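PDB 3F1Z: putative nucleic acid-binding lipoprotein from Klebsiella pneumoniae subsp. pneumoniae MGH 78578, which is a putative lipoprotein of unknown function whose OB-fold suggests that it may bind nucleic acid. Local coordinates for residues R55-I61 against I74-E80; K86-F92 against I123-P129. Numbering follows the deposited sequence.

Contact 1 of 2, residues R55-I61 against I74-E80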
ATOM      1  N   ARG A  55       5.474  -6.160  -1.427  1.00 31.37           N
ATOM      2  CA  ARG A  55       6.888  -5.896  -1.170  1.00 32.03           C
ATOM      3  C   ARG A  55       7.405  -4.979  -2.262  1.00 31.65           C
ATOM      4  O   ARG A  55       7.016  -5.122  -3.419  1.00 32.83           O
ATOM      5  CB  ARG A  55       7.629  -7.213  -1.172  1.00 32.25           C
ATOM      6  CG  ARG A  55       9.128  -7.156  -0.989  1.00 33.23           C
ATOM      7  CD  ARG A  55       9.597  -8.581  -0.777  1.00 33.89           C
ATOM      8  NE  ARG A  55      11.019  -8.687  -0.544  1.00 34.39           N
ATOM      9  CZ  ARG A  55      11.884  -8.732  -1.523  1.00 34.66           C
ATOM     10  NH1 ARG A  55      11.425  -8.672  -2.736  1.00 36.49           N
ATOM     11  NH2 ARG A  55      13.171  -8.821  -1.305  1.00 33.75           N
ATOM     12  N   GLY A  56       8.277  -4.041  -1.906  1.00 31.72           N
ATOM     13  CA  GLY A  56       8.762  -3.027  -2.866  1.00 30.85           C
ATOM     14  C   GLY A  56       9.755  -2.057  -2.249  1.00 30.04           C
ATOM     15  O   GLY A  56      10.143  -2.205  -1.113  1.00 29.36           O
ATOM     16  N   VAL A  57      10.185  -1.076  -3.025  1.00 29.68           N
ATOM     17  CA  VAL A  57      11.125  -0.095  -2.552  1.00 29.57           C
ATOM     18  C   VAL A  57      10.365   1.190  -2.315  1.00 29.95           C
ATOM     19  O   VAL A  57       9.671   1.685  -3.200  1.00 30.60           O
ATOM     20  CB  VAL A  57      12.292   0.172  -3.549  1.00 29.35           C
ATOM     21  CG1 VAL A  57      13.175   1.264  -3.005  1.00 28.90           C
ATOM     22  CG2 VAL A  57      13.127  -1.067  -3.772  1.00 27.87           C
ATOM     23  N   ILE A  58      10.520   1.725  -1.108  1.00 29.30           N
ATOM     24  CA  ILE A  58       9.879   2.939  -0.721  1.00 28.18           C
ATOM     25  C   ILE A  58      10.630   4.066  -1.416  1.00 29.79           C
ATOM     26  O   ILE A  58      11.851   4.145  -1.318  1.00 29.59           O
ATOM     27  CB  ILE A  58       9.909   3.124   0.798  1.00 27.29           C
ATOM     28  CG1 ILE A  58       9.155   1.972   1.475  1.00 27.43           C
ATOM     29  CG2 ILE A  58       9.285   4.485   1.197  1.00 26.75           C
ATOM     30  CD1 ILE A  58       7.703   1.763   0.971  1.00 26.58           C
ATOM     31  N   VAL A  59       9.890   4.913  -2.131  1.00 29.62           N
ATOM     32  CA  VAL A  59      10.461   6.046  -2.837  1.00 30.14           C
ATOM     33  C   VAL A  59       9.944   7.400  -2.334  1.00 30.92           C
ATOM     34  O   VAL A  59      10.448   8.449  -2.747  1.00 30.42           O
ATOM     35  CB  VAL A  59      10.226   5.957  -4.364  1.00 29.51           C
ATOM     36  CG1 VAL A  59      11.027   4.791  -4.927  1.00 29.19           C
ATOM     37  CG2 VAL A  59       8.773   5.818  -4.664  1.00 29.00           C
ATOM     38  N   ASP A  60       8.930   7.399  -1.479  1.00 31.28           N
ATOM     39  CA  ASP A  60       8.497   8.647  -0.897  1.00 31.19           C
ATOM     40  C   ASP A  60       7.686   8.361   0.347  1.00 31.28           C
ATOM     41  O   ASP A  60       6.884   7.439   0.375  1.00 30.02           O
ATOM     42  CB  ASP A  60       7.689   9.476  -1.879  1.00 32.61           C
ATOM     43  CG  ASP A  60       7.385  10.876  -1.349  1.00 35.81           C
ATOM     44  OD1 ASP A  60       8.342  11.691  -1.279  1.00 36.96           O
ATOM     45  OD2 ASP A  60       6.186  11.163  -1.009  1.00 36.42           O
ATOM     46  N   ILE A  61       7.916   9.186   1.367  1.00 31.37           N
ATOM     47  CA  ILE A  61       7.225   9.149   2.641  1.00 29.98           C
ATOM     48  C   ILE A  61       6.911  10.619   2.920  1.00 30.63           C
ATOM     49  O   ILE A  61       7.807  11.460   2.834  1.00 30.31           O
ATOM     50  CB  ILE A  61       8.126   8.652   3.760  1.00 29.76           C
ATOM     51  CG1 ILE A  61       8.595   7.210   3.487  1.00 28.88           C
ATOM     52  CG2 ILE A  61       7.391   8.792   5.076  1.00 27.71           C
ATOM     53  CD1 ILE A  61       9.829   6.802   4.242  1.00 28.69           C
ATOM     54  N   ILE A  74       1.351   9.591   3.473  1.00 33.28           N
ATOM     55  CA  ILE A  74       1.328   8.825   2.237  1.00 34.24           C
ATOM     56  C   ILE A  74       2.741   8.203   2.080  1.00 34.56           C
ATOM     57  O   ILE A  74       3.773   8.908   2.162  1.00 33.21           O
ATOM     58  CB  ILE A  74       1.049   9.710   1.012  1.00 36.01           C
ATOM     59  CG1 ILE A  74      -0.342  10.282   1.073  1.00 37.97           C
ATOM     60  CG2 ILE A  74       0.999   8.884  -0.243  1.00 37.29           C
ATOM     61  CD1 ILE A  74      -1.487   9.182   0.991  1.00 38.88           C
ATOM     62  N   VAL A  75       2.770   6.891   1.851  1.00 34.34           N
ATOM     63  CA  VAL A  75       3.996   6.124   1.596  1.00 32.71           C
ATOM     64  C   VAL A  75       3.856   5.569   0.181  1.00 32.13           C
ATOM     65  O   VAL A  75       2.837   4.970  -0.157  1.00 31.84           O
ATOM     66  CB  VAL A  75       4.156   5.007   2.594  1.00 32.12           C
ATOM     67  CG1 VAL A  75       5.248   4.046   2.158  1.00 31.67           C
ATOM     68  CG2 VAL A  75       4.484   5.596   3.963  1.00 31.10           C
ATOM     69  N   THR A  76       4.844   5.851  -0.667  1.00 31.27           N
ATOM     70  CA  THR A  76       4.813   5.455  -2.068  1.00 30.50           C
ATOM     71  C   THR A  76       5.882   4.404  -2.294  1.00 30.24           C
ATOM     72  O   THR A  76       7.022   4.569  -1.853  1.00 30.30           O
ATOM     73  CB  THR A  76       5.086   6.640  -3.005  1.00 30.81           C
ATOM     74  OG1 THR A  76       4.228   7.710  -2.658  1.00 32.20           O
ATOM     75  CG2 THR A  76       4.859   6.282  -4.473  1.00 30.37           C
HETATM   76  N   MSE A  77       5.528   3.376  -3.064  1.00 29.87           N
HETATM   77  CA  MSE A  77       6.369   2.204  -3.256  1.00 29.26           C
HETATM   78  C   MSE A  77       6.510   1.897  -4.724  1.00 29.76           C
HETATM   79  O   MSE A  77       5.513   1.956  -5.454  1.00 29.21           O
HETATM   80  CB  MSE A  77       5.680   1.023  -2.552  1.00 28.96           C
HETATM   81  CG  MSE A  77       6.460  -0.249  -2.540  1.00 29.00           C
HETATM   82 SE   MSE A  77       5.421  -1.785  -1.913  0.75 26.62          SE
HETATM   83  CE  MSE A  77       5.822  -1.647   0.003  1.00 28.51           C
ATOM     84  N   ARG A  78       7.729   1.575  -5.171  1.00 29.70           N
ATOM     85  CA  ARG A  78       7.915   1.126  -6.555  1.00 30.19           C
ATOM     86  C   ARG A  78       8.279  -0.363  -6.574  1.00 29.51           C
ATOM     87  O   ARG A  78       8.746  -0.899  -5.565  1.00 26.64           O
ATOM     88  CB  ARG A  78       9.025   1.900  -7.243  1.00 31.39           C
ATOM     89  CG  ARG A  78      10.427   1.648  -6.698  1.00 31.84           C
ATOM     90  CD  ARG A  78      11.454   2.113  -7.728  1.00 32.65           C
ATOM     91  NE  ARG A  78      12.813   2.120  -7.217  1.00 32.92           N
ATOM     92  CZ  ARG A  78      13.598   1.056  -7.134  1.00 34.36           C
ATOM     93  NH1 ARG A  78      13.175  -0.152  -7.522  1.00 35.22           N
ATOM     94  NH2 ARG A  78      14.825   1.197  -6.642  1.00 34.41           N
ATOM     95  N   ASP A  79       8.105  -1.015  -7.725  1.00 29.61           N
ATOM     96  CA  ASP A  79       8.500  -2.405  -7.858  1.00 30.37           C
ATOM     97  C   ASP A  79      10.007  -2.581  -7.548  1.00 31.61           C
ATOM     98  O   ASP A  79      10.855  -1.825  -8.012  1.00 31.18           O
ATOM     99  CB  ASP A  79       8.248  -2.908  -9.257  1.00 30.33           C
ATOM    100  CG  ASP A  79       8.391  -4.423  -9.357  1.00 30.56           C
ATOM    101  OD1 ASP A  79       7.383  -5.123  -9.065  1.00 28.70           O
ATOM    102  OD2 ASP A  79       9.508  -4.897  -9.738  1.00 31.01           O
ATOM    103  N   GLU A  80      10.324  -3.597  -6.772  1.00 32.81           N
ATOM    104  CA  GLU A  80      11.703  -3.881  -6.395  1.00 34.72           C
ATOM    105  C   GLU A  80      12.640  -4.134  -7.572  1.00 35.72           C
ATOM    106  O   GLU A  80      13.832  -3.855  -7.481  1.00 36.63           O
ATOM    107  CB  GLU A  80      11.745  -5.117  -5.516  1.00 35.06           C
ATOM    108  CG  GLU A  80      13.102  -5.404  -4.941  1.00 36.30           C
ATOM    109  CD  GLU A  80      13.319  -6.845  -4.795  1.00 35.96           C
ATOM    110  OE1 GLU A  80      12.349  -7.537  -5.059  1.00 36.34           O
ATOM    111  OE2 GLU A  80      14.431  -7.289  -4.467  1.00 35.89           O
TER
HETATM  112  O   HOH W   1       8.149  -5.185  -5.800  1.00 14.74           O
HETATM  113  O   HOH W   2       4.447   9.357  -0.565  1.00 20.18           O
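The bare backbone at G56 opens a hollow in the hairpin, and M77 fills it. With no side chain there, the selenomethionine M77 lays its CG 3.6 Å from G56 CA, and the carbonyl R78 O comes within 3.4 Å of the same CA; a CB at G56 would clash with both. M77 SE then rests 3.8 Å from R55 C, while M77 CE meets I58 CD1 at 4.0 Å. I58 CD1 also reaches V75 CG1 at 3.6 Å, so I58 fits between V75 and M77 on the face that looks into the core, towards A109 and I111 of strand 108-114.

The two strands are the antiparallel neighbours 51-65 and 71-78 of the OB-fold barrel, bonded through V57 N to R78 O (2.9 Å) and R78 N to V57 O (2.8 Å). Further along, V59 and D60 both face T76 in a classic beta bulge: V59 N donates to T76 O at 2.9 Å, D60 N only weakly at 3.4 Å, and T76 N returns a bond to D60 O at 2.8 Å. The extra residue brings V59 alongside R78, its CG1 3.7 Å from R78 CG, while V57 CG2 sits over one face of the R78 guanidinium. Where the strands part, R55 NH1 reaches E80 OE1 in a 2.7 Å salt bridge, and a water links R55 O (2.6 Å) to E80 N (2.9 Å).

Contact 2 of 2, residues K86-F92 against I123-P129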
ATOM      1  N   LYS A  86       4.799   1.880 -12.562  1.00 43.19           N
ATOM      2  CA  LYS A  86       3.723   2.394 -11.771  1.00 43.71           C
ATOM      3  C   LYS A  86       4.034   2.265 -10.284  1.00 41.71           C
ATOM      4  O   LYS A  86       4.625   1.280  -9.852  1.00 42.01           O
ATOM      5  CB  LYS A  86       2.421   1.665 -12.108  1.00 45.40           C
ATOM      6  CG  LYS A  86       1.913   1.956 -13.511  1.00 46.66           C
ATOM      7  CD  LYS A  86       0.559   1.258 -13.797  1.00 47.04           C
ATOM      8  CE  LYS A  86       0.136   1.515 -15.261  1.00 48.30           C
ATOM      9  NZ  LYS A  86      -1.059   0.714 -15.677  1.00 49.27           N
ATOM     10  N   ARG A  87       3.616   3.253  -9.501  1.00 39.22           N
ATOM     11  CA  ARG A  87       3.843   3.241  -8.077  0.60 37.78           C
ATOM     12  C   ARG A  87       2.588   2.862  -7.307  1.00 37.38           C
ATOM     13  O   ARG A  87       1.452   3.102  -7.760  1.00 38.28           O
ATOM     14  CB  ARG A  87       4.267   4.617  -7.604  0.60 38.06           C
ATOM     15  CG  ARG A  87       5.413   5.296  -8.350  0.60 38.40           C
ATOM     16  CD  ARG A  87       6.554   4.363  -8.725  0.60 38.60           C
ATOM     17  NE  ARG A  87       7.829   5.086  -8.829  0.60 39.09           N
ATOM     18  CZ  ARG A  87       8.845   4.757  -9.614  0.60 38.37           C
ATOM     19  NH1 ARG A  87       8.747   3.744 -10.468  0.60 38.94           N
ATOM     20  NH2 ARG A  87       9.945   5.489  -9.577  0.60 37.91           N
ATOM     21  N   LEU A  88       2.782   2.286  -6.124  1.00 34.96           N
ATOM     22  CA  LEU A  88       1.669   1.941  -5.267  1.00 32.58           C
ATOM     23  C   LEU A  88       1.779   2.867  -4.047  1.00 33.04           C
ATOM     24  O   LEU A  88       2.897   3.076  -3.541  1.00 33.40           O
ATOM     25  CB  LEU A  88       1.801   0.489  -4.868  1.00 32.10           C
ATOM     26  CG  LEU A  88       0.782  -0.083  -3.889  1.00 32.31           C
ATOM     27  CD1 LEU A  88      -0.615  -0.063  -4.475  1.00 31.41           C
ATOM     28  CD2 LEU A  88       1.230  -1.487  -3.497  1.00 31.76           C
ATOM     29  N   THR A  89       0.662   3.425  -3.583  1.00 31.12           N
ATOM     30  CA  THR A  89       0.695   4.286  -2.418  1.00 32.07           C
ATOM     31  C   THR A  89      -0.136   3.653  -1.317  1.00 31.55           C
ATOM     32  O   THR A  89      -1.065   2.889  -1.598  1.00 30.51           O
ATOM     33  CB  THR A  89       0.090   5.660  -2.691  1.00 32.94           C
ATOM     34  OG1 THR A  89      -1.258   5.445  -3.200  1.00 36.62           O
ATOM     35  CG2 THR A  89       0.933   6.467  -3.712  1.00 30.50           C
ATOM     36  N   PHE A  90       0.218   3.994  -0.079  1.00 29.36           N
ATOM     37  CA  PHE A  90      -0.434   3.539   1.105  1.00 29.25           C
ATOM     38  C   PHE A  90      -0.774   4.752   1.949  1.00 29.38           C
ATOM     39  O   PHE A  90       0.013   5.665   2.074  1.00 29.01           O
ATOM     40  CB  PHE A  90       0.527   2.698   1.932  1.00 30.03           C
ATOM     41  CG  PHE A  90       0.999   1.458   1.257  1.00 29.98           C
ATOM     42  CD1 PHE A  90       1.984   1.509   0.307  1.00 29.83           C
ATOM     43  CD2 PHE A  90       0.530   0.233   1.663  1.00 30.15           C
ATOM     44  CE1 PHE A  90       2.428   0.388  -0.301  1.00 29.79           C
ATOM     45  CE2 PHE A  90       0.985  -0.898   1.075  1.00 30.92           C
ATOM     46  CZ  PHE A  90       1.924  -0.816   0.078  1.00 30.54           C
ATOM     47  N   ASN A  91      -1.907   4.724   2.611  1.00 30.92           N
ATOM     48  CA  ASN A  91      -2.358   5.868   3.393  1.00 31.03           C
ATOM     49  C   ASN A  91      -2.395   5.451   4.840  1.00 31.85           C
ATOM     50  O   ASN A  91      -3.254   4.654   5.232  1.00 31.09           O
ATOM     51  CB  ASN A  91      -3.742   6.276   2.926  1.00 31.41           C
ATOM     52  CG  ASN A  91      -4.266   7.500   3.621  1.00 31.82           C
ATOM     53  OD1 ASN A  91      -3.965   7.742   4.750  1.00 33.74           O
ATOM     54  ND2 ASN A  91      -5.059   8.293   2.917  1.00 34.05           N
ATOM     55  N   PHE A  92      -1.467   6.010   5.626  1.00 31.11           N
ATOM     56  CA  PHE A  92      -1.363   5.703   7.058  1.00 30.37           C
ATOM     57  C   PHE A  92      -1.956   6.796   7.902  1.00 30.52           C
ATOM     58  O   PHE A  92      -1.514   7.943   7.819  1.00 31.76           O
ATOM     59  CB  PHE A  92       0.100   5.586   7.494  1.00 29.31           C
ATOM     60  CG  PHE A  92       0.833   4.322   7.045  1.00 28.55           C
ATOM     61  CD1 PHE A  92       1.451   4.256   5.814  1.00 29.24           C
ATOM     62  CD2 PHE A  92       1.013   3.272   7.906  1.00 28.40           C
ATOM     63  CE1 PHE A  92       2.197   3.134   5.431  1.00 28.88           C
ATOM     64  CE2 PHE A  92       1.766   2.144   7.523  1.00 29.37           C
ATOM     65  CZ  PHE A  92       2.358   2.092   6.292  1.00 28.64           C
ATOM     66  N   ILE A 123      -4.960   3.287  -9.958  1.00 36.53           N
ATOM     67  CA  ILE A 123      -4.162   2.558  -8.970  1.00 37.21           C
ATOM     68  C   ILE A 123      -4.754   2.780  -7.594  1.00 34.50           C
ATOM     69  O   ILE A 123      -5.148   3.890  -7.235  1.00 34.08           O
ATOM     70  CB  ILE A 123      -2.682   3.008  -9.018  1.00 37.61           C
ATOM     71  CG1 ILE A 123      -2.121   2.662 -10.398  1.00 39.02           C
ATOM     72  CG2 ILE A 123      -1.897   2.295  -7.969  1.00 37.16           C
ATOM     73  CD1 ILE A 123      -0.816   3.365 -10.713  1.00 40.32           C
ATOM     74  N   PRO A 124      -4.891   1.713  -6.841  1.00 33.61           N
ATOM     75  CA  PRO A 124      -5.403   1.872  -5.488  1.00 33.76           C
ATOM     76  C   PRO A 124      -4.408   2.479  -4.522  1.00 31.50           C
ATOM     77  O   PRO A 124      -3.218   2.311  -4.683  1.00 34.29           O
ATOM     78  CB  PRO A 124      -5.665   0.430  -5.041  1.00 33.50           C
ATOM     79  CG  PRO A 124      -4.866  -0.387  -5.857  1.00 33.59           C
ATOM     80  CD  PRO A 124      -4.621   0.310  -7.158  1.00 34.20           C
ATOM     81  N   THR A 125      -4.923   3.223  -3.564  1.00 30.76           N
ATOM     82  CA  THR A 125      -4.162   3.685  -2.418  1.00 29.55           C
ATOM     83  C   THR A 125      -4.624   2.742  -1.309  1.00 29.04           C
ATOM     84  O   THR A 125      -5.804   2.736  -0.934  1.00 28.24           O
ATOM     85  CB  THR A 125      -4.448   5.152  -2.066  1.00 29.29           C
ATOM     86  OG1 THR A 125      -4.038   5.975  -3.163  1.00 28.15           O
ATOM     87  CG2 THR A 125      -3.642   5.544  -0.831  1.00 29.36           C
ATOM     88  N   LEU A 126      -3.716   1.893  -0.853  1.00 28.71           N
ATOM     89  CA  LEU A 126      -4.020   0.921   0.178  1.00 29.94           C
ATOM     90  C   LEU A 126      -4.238   1.645   1.523  1.00 30.71           C
ATOM     91  O   LEU A 126      -3.508   2.589   1.854  1.00 31.69           O
ATOM     92  CB  LEU A 126      -2.936  -0.159   0.254  1.00 28.99           C
ATOM     93  CG  LEU A 126      -2.909  -1.075  -0.976  1.00 28.28           C
ATOM     94  CD1 LEU A 126      -1.851  -2.166  -0.844  1.00 26.63           C
ATOM     95  CD2 LEU A 126      -4.264  -1.699  -1.183  1.00 26.74           C
ATOM     96  N   GLN A 127      -5.274   1.208   2.233  1.00 29.87           N
ATOM     97  CA  GLN A 127      -5.740   1.805   3.472  1.00 30.69           C
ATOM     98  C   GLN A 127      -5.433   0.914   4.671  1.00 30.21           C
ATOM     99  O   GLN A 127      -5.187  -0.272   4.498  1.00 27.23           O
ATOM    100  CB  GLN A 127      -7.269   1.979   3.368  1.00 30.53           C
ATOM    101  CG  GLN A 127      -7.689   2.778   2.145  1.00 30.76           C
ATOM    102  CD  GLN A 127      -7.184   4.211   2.180  1.00 31.76           C
ATOM    103  OE1 GLN A 127      -7.188   4.837   3.234  1.00 33.05           O
ATOM    104  NE2 GLN A 127      -6.748   4.740   1.032  1.00 31.03           N
ATOM    105  N   ASN A 128      -5.513   1.494   5.881  1.00 31.23           N
ATOM    106  CA  ASN A 128      -5.254   0.785   7.178  1.00 32.94           C
ATOM    107  C   ASN A 128      -4.013  -0.090   7.171  1.00 31.89           C
ATOM    108  O   ASN A 128      -4.039  -1.207   7.594  1.00 31.67           O
ATOM    109  CB  ASN A 128      -6.455  -0.027   7.587  1.00 35.56           C
ATOM    110  CG  ASN A 128      -7.681   0.833   7.749  1.00 40.81           C
ATOM    111  OD1 ASN A 128      -7.661   1.852   8.477  1.00 45.27           O
ATOM    112  ND2 ASN A 128      -8.780   0.447   7.070  1.00 44.39           N
ATOM    113  N   PRO A 129      -2.907   0.443   6.678  1.00 31.19           N
ATOM    114  CA  PRO A 129      -1.783  -0.417   6.485  1.00 31.46           C
ATOM    115  C   PRO A 129      -1.033  -0.791   7.697  1.00 31.98           C
ATOM    116  O   PRO A 129      -1.127  -0.112   8.718  1.00 32.98           O
ATOM    117  CB  PRO A 129      -0.864   0.396   5.558  1.00 30.93           C
ATOM    118  CG  PRO A 129      -1.544   1.645   5.296  1.00 31.77           C
ATOM    119  CD  PRO A 129      -2.649   1.812   6.232  1.00 31.30           C
TER
HETATM  120  O   HOH W   3      -5.910   4.276   5.726  1.00 27.41           O
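I123 enters with its side chain against K86 and R87, on the approach to strand 88-93: its CD1 lies 3.9 Å from K86 CB and its CG2 3.5 Å from R87 O, next to L33 of helix 29-38. P124 follows, its carbonyl O 3.5 Å from L88 CD1, with its ring against F36 of the same helix. At T125 the side chain turns to the other face, where its OG1 shares a 2.8 Å hydrogen bond with T89 OG1, and its CG2 packs 3.8 Å from N91 CB.

L126 carries both backbone hydrogen bonds of the pairing. Its N donates to T89 O at 2.9 Å and its O accepts from N91 N at 2.8 Å, so that the one residue brackets F90 as in a parallel ladder. This short parallel pairing of strands 88-93 and 125-127 is where the strand order closes on itself in the OB-fold, a small curled barrel. Inside it, L126 CD1 touches F90 CE2 at 3.7 Å and L88 CD2 at 4.1 Å.

Q127 folds back to donate from NE2 to T125 O at 3.0 Å, and its OE1 takes a bond from a water (2.9 Å) that also donates to N91 O (2.7 Å) and accepts from N128 N (2.8 Å). N128, with positive phi, turns the chain through a corner. P129 is thereby delivered to the interior: its CG sits 3.8 Å from the centroid of the F92 ring, almost on the ring normal, a CH-pi contact, and 4.1 Å from F90 CB, beside I111.

Contacts 1 and 2 are neighbours in one curled sheet, their centres about 10 Å apart, joined where strand 71-78 runs antiparallel to strand 88-93. Probable hydrogen bonds carry the ladder across, from M77 N to L88 O (2.7 Å) and from F90 N to V75 O (2.8 Å). The outer face is shared as well, since T76 CG2 packs 3.6 Å from R87 CB. Within the barrel, M77 of contact 1 touches F90 of contact 2, and I111 of strand 108-114 meets M77, F90, F92 and P129, drawing both contacts into one apolar core. Along the chain they come in series, the hairpin of contact 1 closing before contact 2 opens.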